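Local coordinates for protein nitrite oxidoreductase subunit C (Kuenenia stuttgartiensis, PDB 7B04) that probably carries electrons for the nitrite oxidoreductase complex through a bound heme b, in a fold that also holds calcium ions, at residues R154-K168 against A232-L244. Sequence-based numbering, arbitrary orientation.
Sequences RMGDRQKPVNLWHWK and AVEDLNAEGFGTL. With CA (calcium ion), chain B; HEM (protoporphyrin IX containing Fe), chain D.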
# COMPACT_ATOMS: atom_id res chain seq x y z
N ARG C 154 -45.84 16.39 -25.88
CA ARG C 154 -44.81 15.73 -25.08
C ARG C 154 -43.49 15.71 -25.86
O ARG C 154 -43.01 14.67 -26.31
CB ARG C 154 -45.26 14.32 -24.70
CG ARG C 154 -46.51 14.28 -23.84
CD ARG C 154 -46.85 12.85 -23.47
NE ARG C 154 -48.11 12.74 -22.73
CZ ARG C 154 -48.62 11.59 -22.30
NH1 ARG C 154 -47.99 10.45 -22.54
NH2 ARG C 154 -49.77 11.59 -21.64
N MET C 155 -42.92 16.91 -26.00
CA MET C 155 -41.68 17.11 -26.76
C MET C 155 -41.80 16.57 -28.19
O MET C 155 -40.86 15.99 -28.73
CB MET C 155 -40.49 16.47 -26.06
CG MET C 155 -40.16 17.05 -24.70
SD MET C 155 -38.89 16.07 -23.90
CE MET C 155 -37.46 16.49 -24.88
N GLY C 156 -42.96 16.78 -28.81
CA GLY C 156 -43.16 16.28 -30.15
C GLY C 156 -43.58 14.82 -30.18
O GLY C 156 -44.00 14.23 -29.17
N ASP C 157 -43.46 14.22 -31.36
CA ASP C 157 -43.72 12.80 -31.54
C ASP C 157 -43.03 12.32 -32.81
O ASP C 157 -42.44 13.11 -33.55
CB ASP C 157 -45.23 12.53 -31.58
CG ASP C 157 -45.58 11.08 -31.31
OD1 ASP C 157 -44.65 10.27 -31.10
OD2 ASP C 157 -46.78 10.75 -31.31
N ARG C 158 -43.09 11.01 -33.05
CA ARG C 158 -42.34 10.39 -34.13
C ARG C 158 -42.84 10.89 -35.49
O ARG C 158 -44.05 11.00 -35.72
CB ARG C 158 -42.46 8.87 -34.06
CG ARG C 158 -42.10 8.28 -32.71
CD ARG C 158 -40.64 8.51 -32.37
NE ARG C 158 -40.24 7.78 -31.18
CZ ARG C 158 -40.34 8.24 -29.94
NH1 ARG C 158 -40.83 9.46 -29.72
NH2 ARG C 158 -39.94 7.50 -28.92
N GLN C 159 -41.90 11.21 -36.38
CA GLN C 159 -42.19 11.80 -37.69
C GLN C 159 -42.89 13.14 -37.56
O GLN C 159 -43.51 13.62 -38.52
CB GLN C 159 -43.00 10.84 -38.58
CG GLN C 159 -42.21 9.63 -39.05
CD GLN C 159 -42.77 8.33 -38.51
OE1 GLN C 159 -43.98 8.14 -38.44
NE2 GLN C 159 -41.88 7.42 -38.11
N LYS C 160 -42.81 13.75 -36.38
CA LYS C 160 -43.39 15.07 -36.12
C LYS C 160 -42.38 15.83 -35.27
O LYS C 160 -42.55 16.00 -34.06
CB LYS C 160 -44.74 14.94 -35.42
CG LYS C 160 -45.84 14.34 -36.30
CD LYS C 160 -47.17 14.27 -35.57
CE LYS C 160 -48.29 13.81 -36.49
NZ LYS C 160 -48.12 12.39 -36.91
N PRO C 161 -41.30 16.31 -35.89
CA PRO C 161 -40.20 16.91 -35.13
C PRO C 161 -40.56 18.26 -34.54
O PRO C 161 -41.54 18.91 -34.92
CB PRO C 161 -39.08 17.04 -36.16
CG PRO C 161 -39.81 17.18 -37.46
CD PRO C 161 -41.05 16.35 -37.34
N VAL C 162 -39.73 18.69 -33.58
CA VAL C 162 -39.95 19.91 -32.81
C VAL C 162 -38.60 20.56 -32.53
O VAL C 162 -37.56 19.89 -32.45
CB VAL C 162 -40.71 19.59 -31.49
CG1 VAL C 162 -40.61 20.72 -30.47
CG2 VAL C 162 -42.17 19.28 -31.78
N ASN C 163 -38.61 21.89 -32.39
CA ASN C 163 -37.43 22.67 -32.04
C ASN C 163 -37.51 23.04 -30.56
O ASN C 163 -38.58 23.42 -30.07
CB ASN C 163 -37.33 23.94 -32.90
CG ASN C 163 -35.92 24.50 -32.97
OD1 ASN C 163 -35.64 25.39 -33.76
ND2 ASN C 163 -35.02 23.96 -32.15
N LEU C 164 -36.38 22.94 -29.87
CA LEU C 164 -36.31 23.21 -28.44
C LEU C 164 -35.26 24.29 -28.16
O LEU C 164 -34.20 24.30 -28.79
CB LEU C 164 -35.93 21.94 -27.66
CG LEU C 164 -36.89 20.79 -27.34
CD1 LEU C 164 -37.96 21.22 -26.36
CD2 LEU C 164 -37.50 20.18 -28.59
N TRP C 165 -35.58 25.19 -27.24
CA TRP C 165 -34.65 26.20 -26.74
C TRP C 165 -34.50 25.98 -25.24
O TRP C 165 -35.42 26.30 -24.48
CB TRP C 165 -35.14 27.61 -27.03
CG TRP C 165 -35.34 27.95 -28.46
CD1 TRP C 165 -34.94 27.23 -29.55
CD2 TRP C 165 -35.99 29.12 -28.98
NE1 TRP C 165 -35.30 27.87 -30.71
CE2 TRP C 165 -35.95 29.04 -30.38
CE3 TRP C 165 -36.60 30.23 -28.39
CZ2 TRP C 165 -36.49 30.02 -31.21
CZ3 TRP C 165 -37.14 31.20 -29.20
CH2 TRP C 165 -37.08 31.09 -30.60
N HIS C 166 -33.36 25.47 -24.81
CA HIS C 166 -33.15 25.13 -23.40
C HIS C 166 -32.21 26.15 -22.77
O HIS C 166 -31.02 26.20 -23.10
CB HIS C 166 -32.59 23.72 -23.24
CG HIS C 166 -32.56 23.25 -21.82
ND1 HIS C 166 -31.86 22.13 -21.42
CD2 HIS C 166 -33.15 23.75 -20.71
CE1 HIS C 166 -32.01 21.96 -20.12
NE2 HIS C 166 -32.79 22.93 -19.66
N TRP C 167 -32.75 26.97 -21.86
CA TRP C 167 -31.93 27.88 -21.08
C TRP C 167 -31.39 27.16 -19.85
O TRP C 167 -32.11 26.43 -19.17
CB TRP C 167 -32.73 29.11 -20.64
CG TRP C 167 -31.98 29.96 -19.67
CD1 TRP C 167 -30.97 30.83 -19.95
CD2 TRP C 167 -32.16 30.00 -18.24
NE1 TRP C 167 -30.52 31.42 -18.79
CE2 TRP C 167 -31.23 30.92 -17.73
CE3 TRP C 167 -33.02 29.34 -17.36
CZ2 TRP C 167 -31.14 31.21 -16.37
CZ3 TRP C 167 -32.92 29.63 -16.01
CH2 TRP C 167 -31.99 30.56 -15.53
N LYS C 168 -30.10 27.37 -19.57
CA LYS C 168 -29.44 26.75 -18.44
C LYS C 168 -28.81 27.83 -17.56
O LYS C 168 -28.05 28.67 -18.06
CB LYS C 168 -28.38 25.75 -18.91
CG LYS C 168 -28.95 24.58 -19.69
CD LYS C 168 -27.87 23.60 -20.09
CE LYS C 168 -28.45 22.41 -20.85
NZ LYS C 168 -28.99 22.81 -22.18
N ALA C 232 -25.76 30.75 -23.63
CA ALA C 232 -26.57 30.48 -22.45
C ALA C 232 -27.79 29.61 -22.72
O ALA C 232 -28.39 29.11 -21.76
CB ALA C 232 -27.03 31.79 -21.81
N VAL C 233 -28.18 29.42 -23.97
CA VAL C 233 -29.35 28.63 -24.33
C VAL C 233 -28.93 27.64 -25.40
O VAL C 233 -28.29 28.02 -26.38
CB VAL C 233 -30.51 29.51 -24.83
CG1 VAL C 233 -31.73 28.66 -25.17
CG2 VAL C 233 -30.88 30.55 -23.77
N GLU C 234 -29.35 26.39 -25.26
CA GLU C 234 -28.99 25.36 -26.23
C GLU C 234 -30.11 25.20 -27.25
O GLU C 234 -31.28 25.13 -26.88
CB GLU C 234 -28.71 24.03 -25.53
CG GLU C 234 -28.26 22.91 -26.47
CD GLU C 234 -28.09 21.58 -25.76
OE1 GLU C 234 -27.26 20.77 -26.21
OE2 GLU C 234 -28.79 21.35 -24.75
N ASP C 235 -29.73 25.18 -28.52
CA ASP C 235 -30.68 25.00 -29.61
C ASP C 235 -30.68 23.52 -29.98
O ASP C 235 -29.64 22.98 -30.37
CB ASP C 235 -30.28 25.87 -30.81
CG ASP C 235 -31.34 25.90 -31.88
OD1 ASP C 235 -32.47 26.35 -31.60
OD2 ASP C 235 -31.03 25.52 -33.03
N LEU C 236 -31.83 22.87 -29.83
CA LEU C 236 -31.89 21.43 -29.97
C LEU C 236 -33.25 21.00 -30.49
O LEU C 236 -34.21 21.77 -30.48
CB LEU C 236 -31.51 20.76 -28.63
CG LEU C 236 -32.30 20.86 -27.33
CD1 LEU C 236 -31.53 20.09 -26.28
CD2 LEU C 236 -32.50 22.29 -26.87
N ASN C 237 -33.33 19.75 -30.95
CA ASN C 237 -34.53 19.18 -31.56
C ASN C 237 -34.96 17.92 -30.83
O ASN C 237 -34.19 17.30 -30.10
CB ASN C 237 -34.30 18.84 -33.04
CG ASN C 237 -34.42 20.04 -33.95
OD1 ASN C 237 -33.42 20.54 -34.47
ND2 ASN C 237 -35.64 20.51 -34.14
N ALA C 238 -36.23 17.54 -31.05
CA ALA C 238 -36.76 16.30 -30.50
C ALA C 238 -37.93 15.83 -31.35
O ALA C 238 -38.68 16.63 -31.91
CB ALA C 238 -37.20 16.48 -29.04
N GLU C 239 -38.07 14.50 -31.43
CA GLU C 239 -39.22 13.85 -32.06
C GLU C 239 -39.96 13.02 -31.02
O GLU C 239 -40.29 11.85 -31.26
CB GLU C 239 -38.77 12.96 -33.23
CG GLU C 239 -38.53 13.68 -34.54
CD GLU C 239 -38.09 12.73 -35.65
OE1 GLU C 239 -37.68 11.60 -35.33
OE2 GLU C 239 -38.15 13.12 -36.84
N GLY C 240 -40.20 13.61 -29.86
CA GLY C 240 -40.76 12.91 -28.72
C GLY C 240 -39.81 12.95 -27.54
O GLY C 240 -38.64 13.35 -27.64
N PHE C 241 -40.35 12.57 -26.39
CA PHE C 241 -39.54 12.49 -25.18
C PHE C 241 -38.71 11.21 -25.18
O PHE C 241 -39.15 10.17 -25.68
CB PHE C 241 -40.41 12.64 -23.92
CG PHE C 241 -41.31 11.47 -23.59
CD1 PHE C 241 -40.81 10.22 -23.28
CD2 PHE C 241 -42.68 11.67 -23.55
CE1 PHE C 241 -41.67 9.17 -22.97
CE2 PHE C 241 -43.53 10.63 -23.23
CZ PHE C 241 -43.03 9.38 -22.94
N GLY C 242 -37.48 11.32 -24.68
CA GLY C 242 -36.52 10.25 -24.82
C GLY C 242 -35.74 10.34 -26.10
O GLY C 242 -34.87 9.49 -26.36
N THR C 243 -36.00 11.37 -26.90
CA THR C 243 -35.43 11.53 -28.23
C THR C 243 -34.72 12.87 -28.38
O THR C 243 -34.21 13.19 -29.47
CB THR C 243 -36.59 11.33 -29.22
OG1 THR C 243 -36.98 9.95 -29.21
CG2 THR C 243 -36.26 11.67 -30.64
N LEU C 244 -34.58 13.63 -27.29
CA LEU C 244 -34.03 14.97 -27.38
C LEU C 244 -32.61 14.90 -27.94
O LEU C 244 -31.80 14.09 -27.49
CB LEU C 244 -34.02 15.64 -26.01
CG LEU C 244 -33.38 17.01 -25.90
CD1 LEU C 244 -34.34 18.04 -26.45
CD2 LEU C 244 -33.05 17.25 -24.45
CA CA B . -30.03 25.87 -35.30
CHA HEM D . -36.05 16.24 -21.44
CHB HEM D . -40.26 13.85 -20.90
CHC HEM D . -42.56 17.95 -22.12
CHD HEM D . -38.34 20.31 -22.83
C1A HEM D . -36.97 15.22 -21.28
C2A HEM D . -36.67 13.81 -21.21
C3A HEM D . -37.83 13.14 -21.05
C4A HEM D . -38.91 14.11 -21.03
CMA HEM D . -38.01 11.61 -20.91
CAA HEM D . -35.24 13.22 -21.27
CBA HEM D . -35.05 12.36 -22.51
CGA HEM D . -34.54 13.22 -23.63
O1A HEM D . -34.94 12.98 -24.80
O2A HEM D . -33.75 14.15 -23.35
C1B HEM D . -41.27 14.77 -21.12
C2B HEM D . -42.69 14.58 -20.86
C3B HEM D . -43.33 15.72 -21.21
C4B HEM D . -42.33 16.66 -21.67
CMB HEM D . -43.27 13.26 -20.32
CAB HEM D . -44.84 16.07 -21.14
CBB HEM D . -45.77 15.33 -20.51
C1C HEM D . -41.63 18.95 -22.35
C2C HEM D . -41.93 20.35 -22.58
C3C HEM D . -40.78 21.00 -22.77
C4C HEM D . -39.69 20.04 -22.69
CMC HEM D . -43.34 20.98 -22.59
CAC HEM D . -40.63 22.52 -23.05
CBC HEM D . -39.92 22.97 -24.09
C1D HEM D . -37.35 19.44 -22.42
C2D HEM D . -35.96 19.75 -22.16
C3D HEM D . -35.33 18.64 -21.78
C4D HEM D . -36.30 17.56 -21.78
CMD HEM D . -35.28 21.14 -22.30
CAD HEM D . -33.84 18.54 -21.41
CBD HEM D . -33.65 18.57 -19.89
CGD HEM D . -32.19 18.70 -19.57
O1D HEM D . -31.85 18.85 -18.37
O2D HEM D . -31.35 18.66 -20.50
NA HEM D . -38.35 15.36 -21.17
NB HEM D . -41.10 16.04 -21.60
NC HEM D . -40.25 18.79 -22.43
ND HEM D . -37.53 18.08 -22.17
FE HEM D . -39.31 16.86 -22.01
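L164 and L236 lie side by side on one face of an antiparallel pair of strands, 162-168 and 233-238, in the β-rich heme-binding domain of the ethylbenzene dehydrogenase family. CD2 of L236 packs against CB of L164 at 3.5 Å, while CD2 of L164 rests on A238 CB and its CG on L244 CD1. This apolar face, with H166, turns toward the heme: L164 CD1 meets vinyl carbon CBC, and one face of the H166 ring lies against heme methyl CMD, with K168 CG over the other. Axial ligation comes from M155, whose SD binds the iron at 2.1 Å, with K305 completing the coordination. The backbone of M155 is tied to segment 232-244, its O accepting from G240 N (2.7 Å), and L244 N donates a hydrogen bond to heme O1A at 2.6 Å. Where strand 162-168 ends, E234 OE2 forms salt bridges with K168 NZ and R209 of subunit B, while OE1 is hydrogen-bonded to S246.

On the face bearing N163, W165 and D235, asparagine side chains reinforce the pairing. N163 CG is anti to its own N (chi1 -158°), which carries ND2 to L236 O at 2.9 Å, above the carbonyl plane, while L164 N approaches nearly along the C=O axis; OD1 accepts from V279 N. Replacing N163 by an alanine removes both bonds and is likely to leave L236 O with a single donor and V279 N without its mate. D235, whose OD1 lies near this amide, binds calcium through OD2, together with Q247, H249, D251 and D278. Around V162 O, N237 ND2 (2.6 Å) and A238 N arrive from opposite faces of the carbonyl plane.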